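Side-chain contacts in Lmo0135 protein (Listeria monocytogenes EGD-e, PDB 5ISU), which probably captures peptides outside the cell as a family 5 substrate-binding protein of an ABC transporter: residues I250-E255 with S295-K300; F263-P268 with E274-L279; N383-L386 with D392-I395. All blocks are in the same frame, centred on the assembly; numbering follows the deposited sequence.

Contact 1: residues I250-E255 with S295-K300; sequences IITYPE and SDEYAK
Two groups grip OE2 of Glu297: the hydroxyl of Thr252, which donates a hydrogen bond with OG1 3.0 Å from OE2, and the guanidinium of Arg239, which adds a salt bridge. OG1 approaches OE2 on the anti side of the carboxylate, 26° out of its plane. Glu297 spans the gap because CG stands anti to the backbone N (chi1 -170°) and the chain beyond it is extended. Thr252 is a good counterpart: OG1 reaches the acid, while CG2 packs against the main chain, 3.4 Å from O of Glu297. That carbonyl oxygen accepts a hydrogen bond from ND2 of Asn469. Asn469 belongs to strand 462-475, with which strands 248-263 and 299-301 both pair antiparallel in the mixed sheet of this solute-binding protein, so the side-chain bond supplements a link already made through a shared strand. Glu297 itself sits in a type I turn, Ser295 to Tyr298, that leads into the short strand. Within the turn, N of Glu297 makes a weak, nearly straight hydrogen bond of 3.5 Å to OG of Ser295. Tyr298 turns its hydroxyl to Arg239 as well, through a weak hydrogen bond.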
loop_
_atom_site.group_PDB
_atom_site.type_symbol
_atom_site.label_atom_id
_atom_site.label_comp_id
_atom_site.label_asym_id
_atom_site.label_seq_id
_atom_site.Cartn_x
_atom_site.Cartn_y
_atom_site.Cartn_z
ATOM N N ILE A 250 7.952 -7.487 20.014
ATOM C CA ILE A 250 8.238 -6.885 18.733
ATOM C C ILE A 250 7.715 -7.813 17.665
ATOM O O ILE A 250 7.997 -9.007 17.698
ATOM C CB ILE A 250 9.737 -6.663 18.540
ATOM C CG1 ILE A 250 10.281 -5.745 19.644
ATOM C CG2 ILE A 250 10.021 -6.079 17.164
ATOM C CD1 ILE A 250 9.611 -4.388 19.700
ATOM N N ILE A 251 6.938 -7.262 16.732
ATOM C CA ILE A 251 6.348 -8.042 15.652
ATOM C C ILE A 251 6.840 -7.492 14.316
ATOM O O ILE A 251 6.715 -6.301 14.053
ATOM C CB ILE A 251 4.813 -7.952 15.667
ATOM C CG1 ILE A 251 4.267 -8.115 17.088
ATOM C CG2 ILE A 251 4.228 -9.011 14.748
ATOM C CD1 ILE A 251 2.794 -7.804 17.212
ATOM N N THR A 252 7.369 -8.385 13.491
ATOM C CA THR A 252 7.900 -8.065 12.178
ATOM C C THR A 252 7.119 -8.875 11.132
ATOM O O THR A 252 7.010 -10.085 11.242
ATOM C CB THR A 252 9.387 -8.412 12.115
ATOM O OG1 THR A 252 10.090 -7.636 13.095
ATOM C CG2 THR A 252 9.962 -8.122 10.724
ATOM N N TYR A 253 6.600 -8.188 10.118
ATOM C CA TYR A 253 5.761 -8.800 9.096
ATOM C C TYR A 253 5.914 -8.049 7.756
ATOM O O TYR A 253 6.309 -6.885 7.748
ATOM C CB TYR A 253 4.307 -8.752 9.574
ATOM C CG TYR A 253 3.857 -7.340 9.915
ATOM C CD1 TYR A 253 4.214 -6.757 11.116
ATOM C CD2 TYR A 253 3.104 -6.590 9.018
ATOM C CE1 TYR A 253 3.843 -5.470 11.426
ATOM C CE2 TYR A 253 2.710 -5.295 9.320
ATOM C CZ TYR A 253 3.076 -4.739 10.524
ATOM O OH TYR A 253 2.709 -3.452 10.821
ATOM N N PRO A 254 5.616 -8.712 6.625
ATOM C CA PRO A 254 5.785 -8.009 5.353
ATOM C C PRO A 254 4.839 -6.834 5.185
ATOM O O PRO A 254 3.693 -6.920 5.572
ATOM C CB PRO A 254 5.506 -9.102 4.299
ATOM C CG PRO A 254 5.711 -10.403 5.017
ATOM C CD PRO A 254 5.227 -10.122 6.414
ATOM N N GLU A 255 5.342 -5.719 4.667
ATOM C CA GLU A 255 4.488 -4.549 4.426
ATOM C C GLU A 255 4.074 -4.482 2.961
ATOM O O GLU A 255 3.383 -3.546 2.559
ATOM C CB GLU A 255 5.154 -3.239 4.870
ATOM C CG GLU A 255 4.171 -2.056 4.905
ATOM C CD GLU A 255 4.527 -0.976 5.922
ATOM O OE1 GLU A 255 3.588 -0.443 6.569
ATOM O OE2 GLU A 255 5.733 -0.696 6.125
ATOM N N SER A 295 19.921 -5.066 9.556
ATOM C CA SER A 295 20.107 -6.470 9.257
ATOM C C SER A 295 19.058 -6.923 8.269
ATOM O O SER A 295 18.210 -6.130 7.838
ATOM C CB SER A 295 19.918 -7.254 10.540
ATOM O OG SER A 295 18.600 -7.087 11.026
ATOM N N ASP A 296 19.071 -8.214 7.962
ATOM C CA ASP A 296 18.127 -8.778 6.997
ATOM C C ASP A 296 16.729 -9.089 7.559
ATOM O O ASP A 296 15.903 -9.658 6.849
ATOM C CB ASP A 296 18.715 -10.046 6.347
ATOM C CG ASP A 296 18.819 -11.221 7.310
ATOM O OD1 ASP A 296 19.024 -11.002 8.527
ATOM O OD2 ASP A 296 18.703 -12.370 6.830
ATOM N N GLU A 297 16.466 -8.755 8.824
ATOM C CA GLU A 297 15.139 -9.027 9.389
ATOM C C GLU A 297 14.101 -8.013 8.889
ATOM O O GLU A 297 12.914 -8.262 8.999
ATOM C CB GLU A 297 15.154 -9.009 10.937
ATOM C CG GLU A 297 13.840 -9.520 11.559
ATOM C CD GLU A 297 13.742 -9.399 13.078
ATOM O OE1 GLU A 297 14.772 -9.478 13.791
ATOM O OE2 GLU A 297 12.599 -9.236 13.567
ATOM N N TYR A 298 14.553 -6.898 8.322
ATOM C CA TYR A 298 13.661 -5.812 7.909
ATOM C C TYR A 298 13.372 -5.704 6.421
ATOM O O TYR A 298 12.545 -4.885 6.004
ATOM C CB TYR A 298 14.216 -4.504 8.451
ATOM C CG TYR A 298 14.526 -4.605 9.935
ATOM C CD1 TYR A 298 13.511 -4.821 10.866
ATOM C CD2 TYR A 298 15.836 -4.485 10.408
ATOM C CE1 TYR A 298 13.793 -4.920 12.227
ATOM C CE2 TYR A 298 16.127 -4.581 11.764
ATOM C CZ TYR A 298 15.108 -4.797 12.669
ATOM O OH TYR A 298 15.407 -4.895 14.012
ATOM N N ALA A 299 14.048 -6.522 5.627
ATOM C CA ALA A 299 13.839 -6.538 4.190
ATOM C C ALA A 299 14.482 -7.777 3.583
ATOM O O ALA A 299 15.467 -8.282 4.112
ATOM C CB ALA A 299 14.406 -5.278 3.543
ATOM N N LYS A 300 13.878 -8.291 2.516
ATOM C CA LYS A 300 14.438 -9.419 1.791
ATOM C C LYS A 300 14.706 -8.943 0.343
ATOM O O LYS A 300 13.958 -8.116 -0.181
ATOM C CB LYS A 300 13.520 -10.643 1.830
ATOM C CG LYS A 300 12.196 -10.487 1.079
ATOM C CD LYS A 300 11.258 -11.684 1.280
ATOM C CE LYS A 300 11.795 -12.942 0.618
ATOM N NZ LYS A 300 10.872 -14.096 0.791
#

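Contact 2: residues F263-P268 with E274-L279; sequences FNENQP and ELRQAL
Where strand 248-263 gives way to a loop and then to helix 273-281, Phe263 and Glu265 fold back onto Arg276 and Leu279 of that helix. The Phe263 ring rests obliquely on two residues one helical turn apart. Its CE1 lies 3.8 Å from CB of Leu279, and its CB lies 3.8 Å from CD of Arg276, so the aliphatic stem of the arginine serves as an apolar surface. A large flat ring suits this place, since it can touch both side chains at once. The arginine bends at its CG-CD bond (chi3 -60°), which carries its guanidinium away from the ring and under the acid of Glu265. The carboxylate stacks on it, the two planes only 5° apart, with OE2 of Glu265 over the centre of the guanidinium and 3.4 Å from NH1 of Arg276. The oxygen sits so far off the guanidinium plane that the attraction is electrostatic, without a hydrogen bond. The arginine spends its hydrogens elsewhere: NH1 bonds to O of Leu270, and NH2 to O of Asp459. These carbonyls probably help hold the buried group in place against the acid. On the loop side, OD1 of Asn264 accepts from N of Asn266 at 3.0 Å, the donor lying well above the carbonyl plane. Asparagine here forms an Asx turn at the head of a type I turn, Asn264 to Gln267, that begins the strand-to-helix connection.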
loop_
_atom_site.group_PDB
_atom_site.type_symbol
_atom_site.label_atom_id
_atom_site.label_comp_id
_atom_site.label_asym_id
_atom_site.label_seq_id
_atom_site.Cartn_x
_atom_site.Cartn_y
_atom_site.Cartn_z
ATOM N N PHE A 263 15.410 4.537 -13.276
ATOM C CA PHE A 263 16.403 5.149 -14.190
ATOM C C PHE A 263 15.624 6.088 -15.098
ATOM O O PHE A 263 14.753 5.632 -15.839
ATOM C CB PHE A 263 17.157 4.103 -15.006
ATOM C CG PHE A 263 17.965 3.137 -14.164
ATOM C CD1 PHE A 263 19.065 3.574 -13.451
ATOM C CD2 PHE A 263 17.660 1.783 -14.146
ATOM C CE1 PHE A 263 19.812 2.693 -12.685
ATOM C CE2 PHE A 263 18.412 0.895 -13.394
ATOM C CZ PHE A 263 19.488 1.353 -12.663
ATOM N N ASN A 264 15.910 7.392 -15.012
ATOM C CA ASN A 264 15.166 8.406 -15.788
ATOM C C ASN A 264 15.551 8.430 -17.264
ATOM O O ASN A 264 16.546 9.056 -17.644
ATOM C CB ASN A 264 15.380 9.801 -15.193
ATOM C CG ASN A 264 14.400 10.841 -15.741
ATOM O OD1 ASN A 264 13.653 10.582 -16.684
ATOM N ND2 ASN A 264 14.383 12.017 -15.127
ATOM N N GLU A 265 14.740 7.789 -18.102
ATOM C CA GLU A 265 15.018 7.752 -19.538
ATOM C C GLU A 265 14.865 9.100 -20.270
ATOM O O GLU A 265 15.123 9.169 -21.465
ATOM C CB GLU A 265 14.223 6.645 -20.224
ATOM C CG GLU A 265 14.580 5.278 -19.664
ATOM C CD GLU A 265 13.956 4.114 -20.418
ATOM O OE1 GLU A 265 13.673 4.247 -21.626
ATOM O OE2 GLU A 265 13.798 3.035 -19.798
ATOM N N ASN A 266 14.429 10.153 -19.573
ATOM C CA ASN A 266 14.396 11.494 -20.189
ATOM C C ASN A 266 15.841 12.024 -20.343
ATOM O O ASN A 266 16.089 12.910 -21.164
ATOM C CB ASN A 266 13.521 12.485 -19.410
ATOM C CG ASN A 266 12.030 12.212 -19.570
ATOM O OD1 ASN A 266 11.606 11.468 -20.466
ATOM N ND2 ASN A 266 11.221 12.844 -18.716
ATOM N N GLN A 267 16.779 11.492 -19.545
ATOM C CA GLN A 267 18.193 11.840 -19.700
ATOM C C GLN A 267 18.684 10.944 -20.831
ATOM O O GLN A 267 18.560 9.733 -20.742
ATOM C CB GLN A 267 19.017 11.600 -18.424
ATOM C CG GLN A 267 18.699 12.564 -17.285
ATOM C CD GLN A 267 19.809 12.638 -16.241
ATOM O OE1 GLN A 267 20.715 11.806 -16.217
ATOM N NE2 GLN A 267 19.745 13.649 -15.378
ATOM N N PRO A 268 19.215 11.535 -21.918
ATOM C CA PRO A 268 19.648 10.708 -23.057
ATOM C C PRO A 268 20.514 9.481 -22.706
ATOM O O PRO A 268 20.254 8.398 -23.215
ATOM C CB PRO A 268 20.427 11.692 -23.930
ATOM C CG PRO A 268 19.852 13.027 -23.608
ATOM C CD PRO A 268 19.406 12.976 -22.174
ATOM N N GLU A 274 22.193 -1.044 -22.099
ATOM C CA GLU A 274 23.518 -1.410 -21.592
ATOM C C GLU A 274 23.922 -0.615 -20.337
ATOM O O GLU A 274 24.405 -1.205 -19.349
ATOM C CB GLU A 274 24.589 -1.272 -22.687
ATOM C CG GLU A 274 24.560 -2.340 -23.791
ATOM C CD GLU A 274 23.366 -2.273 -24.755
ATOM O OE1 GLU A 274 22.442 -1.446 -24.563
ATOM O OE2 GLU A 274 23.357 -3.066 -25.727
ATOM N N LEU A 275 23.697 0.700 -20.350
ATOM C CA LEU A 275 24.033 1.516 -19.187
ATOM C C LEU A 275 23.185 1.125 -17.987
ATOM O O LEU A 275 23.708 0.983 -16.880
ATOM C CB LEU A 275 23.858 3.001 -19.470
ATOM C CG LEU A 275 24.295 3.946 -18.340
ATOM C CD1 LEU A 275 25.729 3.668 -17.890
ATOM C CD2 LEU A 275 24.140 5.392 -18.778
ATOM N N ARG A 276 21.879 0.942 -18.211
ATOM C CA ARG A 276 20.957 0.549 -17.139
ATOM C C ARG A 276 21.353 -0.797 -16.533
ATOM O O ARG A 276 21.259 -0.985 -15.312
ATOM C CB ARG A 276 19.497 0.503 -17.626
ATOM C CG ARG A 276 18.955 1.859 -18.062
ATOM C CD ARG A 276 17.441 1.912 -18.106
ATOM N NE ARG A 276 16.855 0.937 -19.025
ATOM C CZ ARG A 276 16.626 1.135 -20.331
ATOM N NH1 ARG A 276 16.955 2.281 -20.927
ATOM N NH2 ARG A 276 16.065 0.169 -21.053
ATOM N N GLN A 277 21.799 -1.719 -17.384
ATOM C CA GLN A 277 22.236 -3.039 -16.933
ATOM C C GLN A 277 23.555 -2.938 -16.182
ATOM O O GLN A 277 23.768 -3.646 -15.188
ATOM C CB GLN A 277 22.361 -4.000 -18.099
ATOM C CG GLN A 277 21.035 -4.400 -18.723
ATOM C CD GLN A 277 21.207 -5.272 -19.958
ATOM O OE1 GLN A 277 22.273 -5.297 -20.561
ATOM N NE2 GLN A 277 20.151 -5.981 -20.344
ATOM N N ALA A 278 24.441 -2.057 -16.644
ATOM C CA ALA A 278 25.714 -1.846 -15.946
ATOM C C ALA A 278 25.467 -1.352 -14.513
ATOM O O ALA A 278 26.120 -1.806 -13.576
ATOM C CB ALA A 278 26.584 -0.857 -16.699
ATOM N N LEU A 279 24.490 -0.456 -14.355
ATOM C CA LEU A 279 24.146 0.136 -13.059
ATOM C C LEU A 279 23.352 -0.819 -12.164
ATOM O O LEU A 279 23.029 -0.478 -11.019
ATOM C CB LEU A 279 23.374 1.445 -13.253
ATOM C CG LEU A 279 24.079 2.556 -14.040
ATOM C CD1 LEU A 279 23.136 3.724 -14.297
ATOM C CD2 LEU A 279 25.353 3.035 -13.349
#

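Contact 3: residues N383-L386 with D392-I395; sequences NITL and DYSI
Tyr393 sends its ring from the loop before strand 395-400 against helix 378-385, where Ile384 and Thr385 receive it. At CB the side chain already heads for the helix. CG then takes the crowded position between backbone N and carbonyl carbon (chi1 66°), from which one side of the ring runs along the helix surface. CD1 is the first ring atom to touch, 3.7 Å from CG2 of Ile384. Ile384 offers this methyl because CG2 stands anti to its backbone N, and the methyl comes to the ring obliquely as the two side chains run antiparallel past one another. Farther along, CE1 of Tyr393 meets main chain as well as side chain, lying 4.0 Å from O of Ile384 and 4.2 Å from CA of Thr385. The methyl CG2 of Thr385 stands over one face of the ring, 4.3 Å from CE1 and offset toward the rim. Threonine fits here because its two branches divide the work: OG1 bonds back to O of Leu381 one turn earlier in the helix, and the methyl faces the aromatic ring. At the tip, the hydroxyl OH of Tyr393 donates to O of Tyr421, which satisfies the polar end of a buried side chain. Tyr345 of strand 341-347 and Thr262 of strand 248-263 also touch this side chain, so it lies between helix and sheet. Strands 370-376 and 395-400 both run parallel to strand 341-347; helix 378-385 lies in the connection from 370-376 to 395-400, a beta-alpha-beta crossover, and the tyrosine sits in the loop that returns from the helix to the sheet in the alpha/beta part of this solute-binding fold.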
loop_
_atom_site.group_PDB
_atom_site.type_symbol
_atom_site.label_atom_id
_atom_site.label_comp_id
_atom_site.label_asym_id
_atom_site.label_seq_id
_atom_site.Cartn_x
_atom_site.Cartn_y
_atom_site.Cartn_z
ATOM N N ASN A 383 7.248 17.516 -6.739
ATOM C CA ASN A 383 7.241 18.416 -7.900
ATOM C C ASN A 383 8.227 17.946 -8.977
ATOM O O ASN A 383 7.940 18.051 -10.168
ATOM C CB ASN A 383 7.581 19.853 -7.486
ATOM C CG ASN A 383 6.582 20.439 -6.501
ATOM O OD1 ASN A 383 5.508 19.881 -6.263
ATOM N ND2 ASN A 383 6.936 21.574 -5.922
ATOM N N ILE A 384 9.373 17.413 -8.553
ATOM C CA ILE A 384 10.382 16.929 -9.492
ATOM C C ILE A 384 10.004 15.599 -10.135
ATOM O O ILE A 384 9.977 15.491 -11.360
ATOM C CB ILE A 384 11.771 16.808 -8.829
ATOM C CG1 ILE A 384 12.340 18.204 -8.571
ATOM C CG2 ILE A 384 12.745 16.044 -9.723
ATOM C CD1 ILE A 384 13.658 18.211 -7.816
ATOM N N THR A 385 9.691 14.599 -9.317
ATOM C CA THR A 385 9.400 13.263 -9.836
ATOM C C THR A 385 7.972 13.050 -10.319
ATOM O O THR A 385 7.702 12.084 -11.018
ATOM C CB THR A 385 9.748 12.163 -8.804
ATOM O OG1 THR A 385 8.853 12.235 -7.688
ATOM C CG2 THR A 385 11.179 12.322 -8.334
ATOM N N LEU A 386 7.053 13.927 -9.943
ATOM C CA LEU A 386 5.670 13.789 -10.396
ATOM C C LEU A 386 5.510 14.471 -11.767
ATOM O O LEU A 386 4.469 14.344 -12.414
ATOM C CB LEU A 386 4.705 14.371 -9.357
ATOM C CG LEU A 386 3.344 13.690 -9.247
ATOM C CD1 LEU A 386 3.516 12.256 -8.724
ATOM C CD2 LEU A 386 2.430 14.484 -8.322
ATOM N N ASP A 392 16.003 16.275 -14.574
ATOM C CA ASP A 392 17.021 16.700 -13.606
ATOM C C ASP A 392 17.656 15.501 -12.926
ATOM O O ASP A 392 18.866 15.466 -12.725
ATOM C CB ASP A 392 16.416 17.592 -12.522
ATOM C CG ASP A 392 15.850 18.882 -13.067
ATOM O OD1 ASP A 392 16.115 19.240 -14.243
ATOM O OD2 ASP A 392 15.143 19.554 -12.293
ATOM N N TYR A 393 16.827 14.518 -12.588
ATOM C CA TYR A 393 17.295 13.326 -11.883
ATOM C C TYR A 393 17.689 12.210 -12.838
ATOM O O TYR A 393 16.996 11.936 -13.806
ATOM C CB TYR A 393 16.228 12.820 -10.882
ATOM C CG TYR A 393 14.913 12.283 -11.482
ATOM C CD1 TYR A 393 13.866 13.149 -11.813
ATOM C CD2 TYR A 393 14.704 10.914 -11.657
ATOM C CE1 TYR A 393 12.670 12.677 -12.335
ATOM C CE2 TYR A 393 13.504 10.431 -12.168
ATOM C CZ TYR A 393 12.492 11.325 -12.514
ATOM O OH TYR A 393 11.295 10.876 -13.031
ATOM N N SER A 394 18.823 11.582 -12.564
ATOM C CA SER A 394 19.254 10.438 -13.350
ATOM C C SER A 394 18.592 9.232 -12.697
ATOM O O SER A 394 18.069 8.341 -13.364
ATOM C CB SER A 394 20.775 10.284 -13.310
ATOM O OG SER A 394 21.417 11.527 -13.530
ATOM N N ILE A 395 18.613 9.230 -11.371
ATOM C CA ILE A 395 18.051 8.143 -10.579
ATOM C C ILE A 395 17.241 8.723 -9.432
ATOM O O ILE A 395 17.614 9.760 -8.860
ATOM C CB ILE A 395 19.179 7.266 -9.983
ATOM C CG1 ILE A 395 20.052 6.689 -11.103
ATOM C CG2 ILE A 395 18.601 6.149 -9.110
ATOM C CD1 ILE A 395 21.279 5.954 -10.610
#

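How the contacts relate
From the N terminus, contact 1 opens first, on strand 248-263, and closes at the turn before strand 299-301, a loop of some forty residues. Contact 2 falls wholly within that loop, closing a much shorter one between the end of the same strand and helix 273-281. Contact 3 follows in series, closing the return from helix 378-385 to strand 395-400. Contact 1 is remote, with nearest atoms about 16 Å from contact 2 and about 17 Å from contact 3. Contacts 2 and 3 touch: Gln267 OE1 lies 2.8 Å from Ser394 OG, and Asn264 N lies 2.9 Å from Ser394 O, probable hydrogen bonds that join their two loops beside the mixed sheet.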